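Long-range contact in WGR domain-containing protein (Bacteroides fragilis, PDB 2RA8), which is of unknown function but joins a WGR domain to a leucine-rich-repeat domain, an architecture consistent with a role in binding other macromolecules: residues L278-T292 against K305-L319. Residues are numbered along the deposited sequence; the frame is centred on the assembly and turned at random.
Sequences LPQLETMDISAGVLT and KIKHLKFINMKYNYL
The His308 ring lies against the backbone of 278-281: Pro279 O stands 3.3 Å above the plane on one face, toward the rim, and Leu309 CG, also near the rim, on the opposite face; Leu281 O sits at its edge, in the ring plane. On the Phe311 ring, the backbone N of Asn313 stands over the centre of one face, while Thr283 CG2 comes obliquely to CD2 at 3.7 Å. Gly289 O lies at the edge of the Tyr316 ring, near its plane, and Ala288 C comes obliquely to CD1. Glu282 O grips two donors, Lys310 N at 2.7 Å and Phe311 N, and the Glu282 and Lys310 side chains run alongside each other to a long salt bridge. From there Met284 N bonds Phe311 O, Asn313 N bonds Met284 O and Ile286 N bonds Asn313 O, pairing 283-285 with 311-313 in parallel. These are successive strands of the leucine-rich-repeat sheet, joined by a helical connection, and Leu309 CD1 packs on Met284 CB at 3.6 Å on the helix side. On the other side, Asp285 OD1 takes Ser287 OG on its syn lone pair at 2.8 Å; Asp285 OD2 is hydrogen-bonded by Trp256 NE1. With CG anti to the backbone N (chi1 -174°), the Asn313 amide lies alongside the Asp285 carboxylate, planes 54° apart, and ND2 reaches OD1 from above the carboxylate plane by a bent 3.2 Å bond. Further along, Ile286 CD1 meets Met314 CG at 3.5 Å, and a water bridges Ile286 O, Gly289 N and Tyr316 O. Ala288 N donates a nearly straight hydrogen bond (N-H...O 178°) to Lys315 O, 2.9 Å away.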
ATOM      1  N   LEU A 278     -15.666 -29.379   2.163  1.00 30.23           N
ATOM      2  CA  LEU A 278     -15.114 -28.854   3.421  1.00 27.80           C
ATOM      3  C   LEU A 278     -14.205 -29.789   4.209  1.00 30.75           C
ATOM      4  O   LEU A 278     -13.150 -29.376   4.688  1.00 26.94           O
ATOM      5  CB  LEU A 278     -16.249 -28.362   4.338  1.00 28.70           C
ATOM      6  CG  LEU A 278     -15.842 -27.810   5.718  1.00 30.22           C
ATOM      7  CD1 LEU A 278     -14.857 -26.659   5.565  1.00 26.67           C
ATOM      8  CD2 LEU A 278     -17.080 -27.340   6.457  1.00 27.19           C
ATOM      9  N   PRO A 279     -14.591 -31.066   4.368  1.00 25.87           N
ATOM     10  CA  PRO A 279     -13.729 -31.982   5.123  1.00 28.32           C
ATOM     11  C   PRO A 279     -12.278 -32.081   4.676  1.00 22.41           C
ATOM     12  O   PRO A 279     -11.394 -32.317   5.499  1.00 31.26           O
ATOM     13  CB  PRO A 279     -14.454 -33.314   4.993  1.00 33.32           C
ATOM     14  CG  PRO A 279     -15.897 -32.893   4.998  1.00 18.19           C
ATOM     15  CD  PRO A 279     -15.884 -31.703   4.054  1.00 26.69           C
ATOM     16  N   GLN A 280     -12.019 -31.901   3.383  1.00 29.87           N
ATOM     17  CA  GLN A 280     -10.654 -32.000   2.858  1.00 22.85           C
ATOM     18  C   GLN A 280      -9.859 -30.705   2.867  1.00 25.52           C
ATOM     19  O   GLN A 280      -8.630 -30.727   2.762  1.00 31.38           O
ATOM     20  CB  GLN A 280     -10.678 -32.505   1.415  1.00 20.76           C
ATOM     21  CG  GLN A 280     -11.144 -31.454   0.418  1.00 31.79           C
ATOM     22  CD  GLN A 280     -11.338 -32.013  -0.975  1.00 28.12           C
ATOM     23  OE1 GLN A 280     -12.091 -32.966  -1.169  1.00 36.75           O
ATOM     24  NE2 GLN A 280     -10.667 -31.415  -1.957  1.00 27.38           N
ATOM     25  N   LEU A 281     -10.551 -29.576   2.981  1.00 27.86           N
ATOM     26  CA  LEU A 281      -9.893 -28.269   2.963  1.00 20.31           C
ATOM     27  C   LEU A 281      -9.007 -27.959   4.129  1.00 27.88           C
ATOM     28  O   LEU A 281      -9.224 -28.433   5.235  1.00 28.95           O
ATOM     29  CB  LEU A 281     -10.929 -27.148   2.865  1.00 23.44           C
ATOM     30  CG  LEU A 281     -11.803 -27.077   1.611  1.00 12.91           C
ATOM     31  CD1 LEU A 281     -12.761 -25.896   1.728  1.00 24.69           C
ATOM     32  CD2 LEU A 281     -10.919 -26.919   0.390  1.00 15.65           C
ATOM     33  N   GLU A 282      -7.992 -27.144   3.875  1.00 26.63           N
ATOM     34  CA  GLU A 282      -7.087 -26.709   4.923  1.00 24.25           C
ATOM     35  C   GLU A 282      -7.428 -25.268   5.187  1.00 20.92           C
ATOM     36  O   GLU A 282      -7.343 -24.794   6.320  1.00 29.41           O
ATOM     37  CB  GLU A 282      -5.626 -26.770   4.471  1.00 23.44           C
ATOM     38  CG  GLU A 282      -5.146 -28.136   4.035  1.00 24.97           C
ATOM     39  CD  GLU A 282      -3.645 -28.178   3.812  1.00 34.84           C
ATOM     40  OE1 GLU A 282      -3.101 -27.231   3.206  1.00 37.45           O
ATOM     41  OE2 GLU A 282      -3.010 -29.164   4.238  1.00 42.53           O
ATOM     42  N   THR A 283      -7.829 -24.559   4.136  1.00 20.40           N
ATOM     43  CA  THR A 283      -8.145 -23.138   4.264  1.00 21.04           C
ATOM     44  C   THR A 283      -9.498 -22.728   3.728  1.00 24.87           C
ATOM     45  O   THR A 283      -9.865 -23.054   2.600  1.00 26.83           O
ATOM     46  CB  THR A 283      -7.062 -22.277   3.553  1.00 24.29           C
ATOM     47  OG1 THR A 283      -5.768 -22.617   4.069  1.00 20.43           O
ATOM     48  CG2 THR A 283      -7.320 -20.777   3.782  1.00 13.77           C
HETATM   49  N   MSE A 284     -10.254 -22.015   4.557  1.00 22.53           N
HETATM   50  CA  MSE A 284     -11.560 -21.494   4.177  1.00 24.93           C
HETATM   51  C   MSE A 284     -11.296 -20.012   4.033  1.00 24.63           C
HETATM   52  O   MSE A 284     -10.927 -19.344   4.990  1.00 25.34           O
HETATM   53  CB  MSE A 284     -12.584 -21.739   5.284  1.00 20.36           C
HETATM   54  CG  MSE A 284     -13.964 -21.190   4.986  1.00 38.90           C
HETATM   55 SE   MSE A 284     -15.165 -21.389   6.499  1.00 45.29          SE
HETATM   56  CE  MSE A 284     -15.847 -19.594   6.581  1.00 41.14           C
ATOM     57  N   ASP A 285     -11.479 -19.500   2.830  1.00 15.87           N
ATOM     58  CA  ASP A 285     -11.202 -18.102   2.523  1.00 21.90           C
ATOM     59  C   ASP A 285     -12.492 -17.354   2.306  1.00 22.36           C
ATOM     60  O   ASP A 285     -13.176 -17.566   1.312  1.00 18.88           O
ATOM     61  CB  ASP A 285     -10.351 -18.045   1.251  1.00 19.58           C
ATOM     62  CG  ASP A 285      -9.642 -16.715   1.052  1.00 25.72           C
ATOM     63  OD1 ASP A 285     -10.077 -15.676   1.604  1.00 16.32           O
ATOM     64  OD2 ASP A 285      -8.640 -16.721   0.309  1.00 24.70           O
ATOM     65  N   ILE A 286     -12.833 -16.481   3.248  1.00 25.22           N
ATOM     66  CA  ILE A 286     -14.048 -15.691   3.169  1.00 22.08           C
ATOM     67  C   ILE A 286     -13.697 -14.275   3.508  1.00 22.97           C
ATOM     68  O   ILE A 286     -14.330 -13.641   4.347  1.00 19.76           O
ATOM     69  CB  ILE A 286     -15.115 -16.207   4.154  1.00 23.33           C
ATOM     70  CG1 ILE A 286     -14.514 -16.343   5.554  1.00 27.62           C
ATOM     71  CG2 ILE A 286     -15.647 -17.559   3.675  1.00 16.99           C
ATOM     72  CD1 ILE A 286     -15.542 -16.346   6.670  1.00 30.80           C
ATOM     73  N   SER A 287     -12.672 -13.772   2.834  1.00 24.64           N
ATOM     74  CA  SER A 287     -12.184 -12.416   3.053  1.00 21.27           C
ATOM     75  C   SER A 287     -12.726 -11.388   2.098  1.00 22.64           C
ATOM     76  O   SER A 287     -13.538 -11.689   1.222  1.00 26.38           O
ATOM     77  CB  SER A 287     -10.663 -12.411   2.953  1.00 29.82           C
ATOM     78  OG  SER A 287     -10.252 -12.912   1.694  1.00 25.90           O
ATOM     79  N   ALA A 288     -12.269 -10.155   2.294  1.00 19.77           N
ATOM     80  CA  ALA A 288     -12.614  -9.010   1.460  1.00 24.94           C
ATOM     81  C   ALA A 288     -14.065  -8.667   1.260  1.00 20.24           C
ATOM     82  O   ALA A 288     -14.376  -7.818   0.416  1.00 27.31           O
ATOM     83  CB  ALA A 288     -11.941  -9.161   0.096  1.00 18.12           C
ATOM     84  N   GLY A 289     -14.967  -9.283   2.019  1.00 21.83           N
ATOM     85  CA  GLY A 289     -16.383  -8.993   1.834  1.00 23.88           C
ATOM     86  C   GLY A 289     -17.126  -8.445   3.040  1.00 25.25           C
ATOM     87  O   GLY A 289     -16.522  -8.093   4.064  1.00 13.42           O
ATOM     88  N   VAL A 290     -18.450  -8.370   2.916  1.00 27.81           N
ATOM     89  CA  VAL A 290     -19.299  -7.882   3.997  1.00 29.56           C
ATOM     90  C   VAL A 290     -19.692  -9.035   4.886  1.00 26.34           C
ATOM     91  O   VAL A 290     -20.852  -9.433   4.948  1.00 31.75           O
ATOM     92  CB  VAL A 290     -20.565  -7.198   3.449  1.00 29.28           C
ATOM     93  CG1 VAL A 290     -21.379  -6.615   4.588  1.00 26.91           C
ATOM     94  CG2 VAL A 290     -20.168  -6.109   2.471  1.00 21.86           C
ATOM     95  N   LEU A 291     -18.694  -9.582   5.569  1.00 26.91           N
ATOM     96  CA  LEU A 291     -18.869 -10.697   6.485  1.00 30.13           C
ATOM     97  C   LEU A 291     -19.238 -10.072   7.816  1.00 29.04           C
ATOM     98  O   LEU A 291     -18.441  -9.327   8.402  1.00 26.50           O
ATOM     99  CB  LEU A 291     -17.548 -11.442   6.610  1.00 22.47           C
ATOM    100  CG  LEU A 291     -17.372 -12.929   6.930  1.00 27.88           C
ATOM    101  CD1 LEU A 291     -16.326 -13.029   8.023  1.00 17.98           C
ATOM    102  CD2 LEU A 291     -18.657 -13.590   7.343  1.00 19.55           C
ATOM    103  N   THR A 292     -20.451 -10.354   8.287  1.00 29.82           N
ATOM    104  CA  THR A 292     -20.927  -9.809   9.557  1.00 34.89           C
ATOM    105  C   THR A 292     -20.994 -10.861  10.628  1.00 30.28           C
ATOM    106  O   THR A 292     -20.736 -12.040  10.376  1.00 33.50           O
ATOM    107  CB  THR A 292     -22.323  -9.189   9.408  1.00 29.12           C
ATOM    108  OG1 THR A 292     -23.242 -10.194   8.960  1.00 39.52           O
ATOM    109  CG2 THR A 292     -22.293  -8.044   8.415  1.00 29.52           C
ATOM    110  N   LYS A 305     -17.610 -28.958  12.276  1.00 42.45           N
ATOM    111  CA  LYS A 305     -17.315 -29.055  10.849  1.00 41.58           C
ATOM    112  C   LYS A 305     -16.064 -28.355  10.394  1.00 35.68           C
ATOM    113  O   LYS A 305     -15.540 -28.669   9.325  1.00 40.39           O
ATOM    114  CB  LYS A 305     -18.474 -28.498  10.022  1.00 40.14           C
ATOM    115  CG  LYS A 305     -19.755 -29.289  10.105  1.00 41.87           C
ATOM    116  CD  LYS A 305     -20.802 -28.674   9.205  1.00 40.33           C
ATOM    117  CE  LYS A 305     -22.077 -29.492   9.197  1.00 43.85           C
ATOM    118  NZ  LYS A 305     -23.080 -28.909   8.261  1.00 31.12           N
ATOM    119  N   ILE A 306     -15.564 -27.410  11.184  1.00 30.18           N
ATOM    120  CA  ILE A 306     -14.384 -26.661  10.774  1.00 31.77           C
ATOM    121  C   ILE A 306     -13.126 -26.807  11.598  1.00 32.93           C
ATOM    122  O   ILE A 306     -12.061 -26.348  11.181  1.00 35.28           O
ATOM    123  CB  ILE A 306     -14.714 -25.154  10.673  1.00 32.45           C
ATOM    124  CG1 ILE A 306     -15.073 -24.594  12.054  1.00 29.97           C
ATOM    125  CG2 ILE A 306     -15.857 -24.952   9.703  1.00 26.40           C
ATOM    126  CD1 ILE A 306     -15.229 -23.085  12.083  1.00 43.98           C
ATOM    127  N   LYS A 307     -13.225 -27.460  12.752  1.00 34.46           N
ATOM    128  CA  LYS A 307     -12.076 -27.616  13.644  1.00 41.12           C
ATOM    129  C   LYS A 307     -10.871 -28.298  13.058  1.00 40.16           C
ATOM    130  O   LYS A 307      -9.827 -28.378  13.700  1.00 49.95           O
ATOM    131  CB  LYS A 307     -12.495 -28.350  14.926  1.00 44.56           C
ATOM    132  CG  LYS A 307     -13.110 -29.726  14.710  1.00 41.53           C
ATOM    133  CD  LYS A 307     -13.467 -30.373  16.042  1.00 45.07           C
ATOM    134  CE  LYS A 307     -14.014 -31.783  15.861  1.00 51.80           C
ATOM    135  NZ  LYS A 307     -14.336 -32.411  17.172  1.00 60.99           N
ATOM    136  N   HIS A 308     -10.996 -28.792  11.835  1.00 38.02           N
ATOM    137  CA  HIS A 308      -9.897 -29.475  11.164  1.00 34.81           C
ATOM    138  C   HIS A 308      -9.132 -28.532  10.262  1.00 32.65           C
ATOM    139  O   HIS A 308      -8.025 -28.843   9.830  1.00 35.15           O
ATOM    140  CB  HIS A 308     -10.446 -30.619  10.327  1.00 35.10           C
ATOM    141  CG  HIS A 308     -11.269 -30.161   9.166  1.00 31.10           C
ATOM    142  ND1 HIS A 308     -10.707 -29.767   7.970  1.00 23.26           N
ATOM    143  CD2 HIS A 308     -12.604 -29.995   9.027  1.00 36.08           C
ATOM    144  CE1 HIS A 308     -11.662 -29.378   7.145  1.00 28.97           C
ATOM    145  NE2 HIS A 308     -12.823 -29.504   7.764  1.00 36.13           N
ATOM    146  N   LEU A 309      -9.726 -27.383   9.960  1.00 26.25           N
ATOM    147  CA  LEU A 309      -9.081 -26.401   9.093  1.00 29.16           C
ATOM    148  C   LEU A 309      -7.826 -25.879   9.732  1.00 27.03           C
ATOM    149  O   LEU A 309      -7.691 -25.886  10.956  1.00 33.00           O
ATOM    150  CB  LEU A 309     -10.026 -25.223   8.807  1.00 24.40           C
ATOM    151  CG  LEU A 309     -11.289 -25.512   7.988  1.00 34.62           C
ATOM    152  CD1 LEU A 309     -12.132 -24.249   7.869  1.00 24.43           C
ATOM    153  CD2 LEU A 309     -10.896 -26.014   6.604  1.00 35.66           C
ATOM    154  N   LYS A 310      -6.887 -25.438   8.902  1.00 25.28           N
ATOM    155  CA  LYS A 310      -5.632 -24.888   9.396  1.00 30.94           C
ATOM    156  C   LYS A 310      -5.685 -23.381   9.404  1.00 31.25           C
ATOM    157  O   LYS A 310      -4.922 -22.728  10.116  1.00 33.00           O
ATOM    158  CB  LYS A 310      -4.467 -25.351   8.514  1.00 31.72           C
ATOM    159  CG  LYS A 310      -4.078 -26.808   8.732  1.00 36.85           C
ATOM    160  CD  LYS A 310      -3.455 -27.468   7.495  1.00 64.25           C
ATOM    161  CE  LYS A 310      -2.145 -26.826   7.055  1.00 79.66           C
ATOM    162  NZ  LYS A 310      -2.347 -25.559   6.297  1.00 94.52           N
ATOM    163  N   PHE A 311      -6.607 -22.814   8.632  1.00 18.04           N
ATOM    164  CA  PHE A 311      -6.702 -21.362   8.539  1.00 22.49           C
ATOM    165  C   PHE A 311      -8.020 -20.898   7.977  1.00 28.41           C
ATOM    166  O   PHE A 311      -8.545 -21.461   7.011  1.00 24.13           O
ATOM    167  CB  PHE A 311      -5.537 -20.844   7.659  1.00 23.25           C
ATOM    168  CG  PHE A 311      -5.518 -19.346   7.443  1.00 28.54           C
ATOM    169  CD1 PHE A 311      -5.686 -18.458   8.501  1.00 24.46           C
ATOM    170  CD2 PHE A 311      -5.256 -18.828   6.177  1.00 23.28           C
ATOM    171  CE1 PHE A 311      -5.587 -17.076   8.297  1.00 27.09           C
ATOM    172  CE2 PHE A 311      -5.157 -17.453   5.969  1.00 25.69           C
ATOM    173  CZ  PHE A 311      -5.321 -16.580   7.029  1.00 31.43           C
ATOM    174  N   ILE A 312      -8.582 -19.876   8.610  1.00 26.15           N
ATOM    175  CA  ILE A 312      -9.823 -19.289   8.143  1.00 27.25           C
ATOM    176  C   ILE A 312      -9.499 -17.835   7.952  1.00 29.68           C
ATOM    177  O   ILE A 312      -9.263 -17.113   8.922  1.00 22.97           O
ATOM    178  CB  ILE A 312     -10.962 -19.440   9.165  1.00 30.10           C
ATOM    179  CG1 ILE A 312     -11.233 -20.929   9.435  1.00 20.47           C
ATOM    180  CG2 ILE A 312     -12.220 -18.770   8.628  1.00 25.68           C
ATOM    181  CD1 ILE A 312     -12.399 -21.179  10.403  1.00 24.57           C
ATOM    182  N   ASN A 313      -9.450 -17.409   6.694  1.00 24.52           N
ATOM    183  CA  ASN A 313      -9.130 -16.031   6.354  1.00 19.80           C
ATOM    184  C   ASN A 313     -10.357 -15.159   6.295  1.00 27.05           C
ATOM    185  O   ASN A 313     -11.230 -15.353   5.452  1.00 20.25           O
ATOM    186  CB  ASN A 313      -8.387 -15.975   5.009  1.00 18.69           C
ATOM    187  CG  ASN A 313      -7.898 -14.578   4.670  1.00 18.41           C
ATOM    188  OD1 ASN A 313      -7.586 -13.787   5.560  1.00 32.90           O
ATOM    189  ND2 ASN A 313      -7.808 -14.274   3.377  1.00 22.92           N
HETATM  190  N   MSE A 314     -10.425 -14.189   7.203  1.00 24.32           N
HETATM  191  CA  MSE A 314     -11.543 -13.253   7.260  1.00 21.11           C
HETATM  192  C   MSE A 314     -11.013 -11.838   7.219  1.00 17.03           C
HETATM  193  O   MSE A 314     -11.634 -10.904   7.728  1.00 25.88           O
HETATM  194  CB  MSE A 314     -12.351 -13.475   8.541  1.00 18.32           C
HETATM  195  CG  MSE A 314     -12.979 -14.870   8.630  1.00 23.61           C
HETATM  196 SE   MSE A 314     -14.013 -15.191  10.252  1.00 41.88          SE
HETATM  197  CE  MSE A 314     -12.647 -15.993  11.348  1.00 21.80           C
ATOM    198  N   LYS A 315      -9.844 -11.684   6.603  1.00 18.35           N
ATOM    199  CA  LYS A 315      -9.194 -10.384   6.473  1.00 25.56           C
ATOM    200  C   LYS A 315     -10.102  -9.465   5.701  1.00 28.03           C
ATOM    201  O   LYS A 315     -10.481  -9.760   4.574  1.00 28.56           O
ATOM    202  CB  LYS A 315      -7.851 -10.563   5.772  1.00 29.87           C
ATOM    203  CG  LYS A 315      -6.935  -9.356   5.797  1.00 29.30           C
ATOM    204  CD  LYS A 315      -5.509  -9.792   5.480  1.00 31.16           C
ATOM    205  CE  LYS A 315      -4.671  -8.652   4.929  1.00 38.86           C
ATOM    206  NZ  LYS A 315      -4.662  -7.478   5.838  1.00 44.83           N
ATOM    207  N   TYR A 316     -10.435  -8.333   6.321  1.00 32.38           N
ATOM    208  CA  TYR A 316     -11.367  -7.325   5.796  1.00 23.76           C
ATOM    209  C   TYR A 316     -12.743  -7.891   6.043  1.00 30.16           C
ATOM    210  O   TYR A 316     -13.198  -8.809   5.348  1.00 29.67           O
ATOM    211  CB  TYR A 316     -11.186  -7.021   4.297  1.00 21.06           C
ATOM    212  CG  TYR A 316     -12.110  -5.904   3.822  1.00 24.34           C
ATOM    213  CD1 TYR A 316     -13.430  -6.176   3.450  1.00 23.36           C
ATOM    214  CD2 TYR A 316     -11.703  -4.566   3.852  1.00 24.57           C
ATOM    215  CE1 TYR A 316     -14.322  -5.152   3.132  1.00 26.56           C
ATOM    216  CE2 TYR A 316     -12.598  -3.528   3.533  1.00 28.28           C
ATOM    217  CZ  TYR A 316     -13.901  -3.836   3.179  1.00 23.42           C
ATOM    218  OH  TYR A 316     -14.807  -2.839   2.885  1.00 32.36           O
ATOM    219  N   ASN A 317     -13.410  -7.343   7.053  1.00 27.88           N
ATOM    220  CA  ASN A 317     -14.730  -7.816   7.450  1.00 31.17           C
ATOM    221  C   ASN A 317     -15.513  -6.744   8.172  1.00 29.86           C
ATOM    222  O   ASN A 317     -15.077  -5.599   8.286  1.00 20.78           O
ATOM    223  CB  ASN A 317     -14.566  -9.015   8.386  1.00 24.89           C
ATOM    224  CG  ASN A 317     -13.813  -8.655   9.660  1.00 31.58           C
ATOM    225  OD1 ASN A 317     -14.287  -7.855  10.468  1.00 33.26           O
ATOM    226  ND2 ASN A 317     -12.631  -9.236   9.840  1.00 36.41           N
ATOM    227  N   TYR A 318     -16.681  -7.122   8.676  1.00 34.07           N
ATOM    228  CA  TYR A 318     -17.536  -6.201   9.411  1.00 32.86           C
ATOM    229  C   TYR A 318     -17.977  -6.862  10.700  1.00 32.53           C
ATOM    230  O   TYR A 318     -19.136  -6.767  11.091  1.00 29.73           O
ATOM    231  CB  TYR A 318     -18.761  -5.806   8.563  1.00 38.21           C
ATOM    232  CG  TYR A 318     -18.520  -4.689   7.568  1.00 39.03           C
ATOM    233  CD1 TYR A 318     -18.702  -3.353   7.931  1.00 34.91           C
ATOM    234  CD2 TYR A 318     -18.118  -4.965   6.261  1.00 34.55           C
ATOM    235  CE1 TYR A 318     -18.492  -2.317   7.010  1.00 29.63           C
ATOM    236  CE2 TYR A 318     -17.906  -3.939   5.336  1.00 33.53           C
ATOM    237  CZ  TYR A 318     -18.096  -2.624   5.718  1.00 25.27           C
ATOM    238  OH  TYR A 318     -17.899  -1.621   4.802  1.00 38.78           O
ATOM    239  N   LEU A 319     -17.044  -7.548  11.354  1.00 24.43           N
ATOM    240  CA  LEU A 319     -17.315  -8.218  12.620  1.00 27.42           C
ATOM    241  C   LEU A 319     -17.184  -7.225  13.756  1.00 34.92           C
ATOM    242  O   LEU A 319     -16.443  -6.246  13.653  1.00 33.37           O
ATOM    243  CB  LEU A 319     -16.318  -9.352  12.858  1.00 29.66           C
ATOM    244  CG  LEU A 319     -16.260 -10.502  11.846  1.00 32.00           C
ATOM    245  CD1 LEU A 319     -15.221 -11.509  12.303  1.00 33.37           C
ATOM    246  CD2 LEU A 319     -17.630 -11.162  11.720  1.00 35.45           C
TER
HETATM  247  O   HOH W   1     -14.857 -11.098   4.512  1.00 19.18           O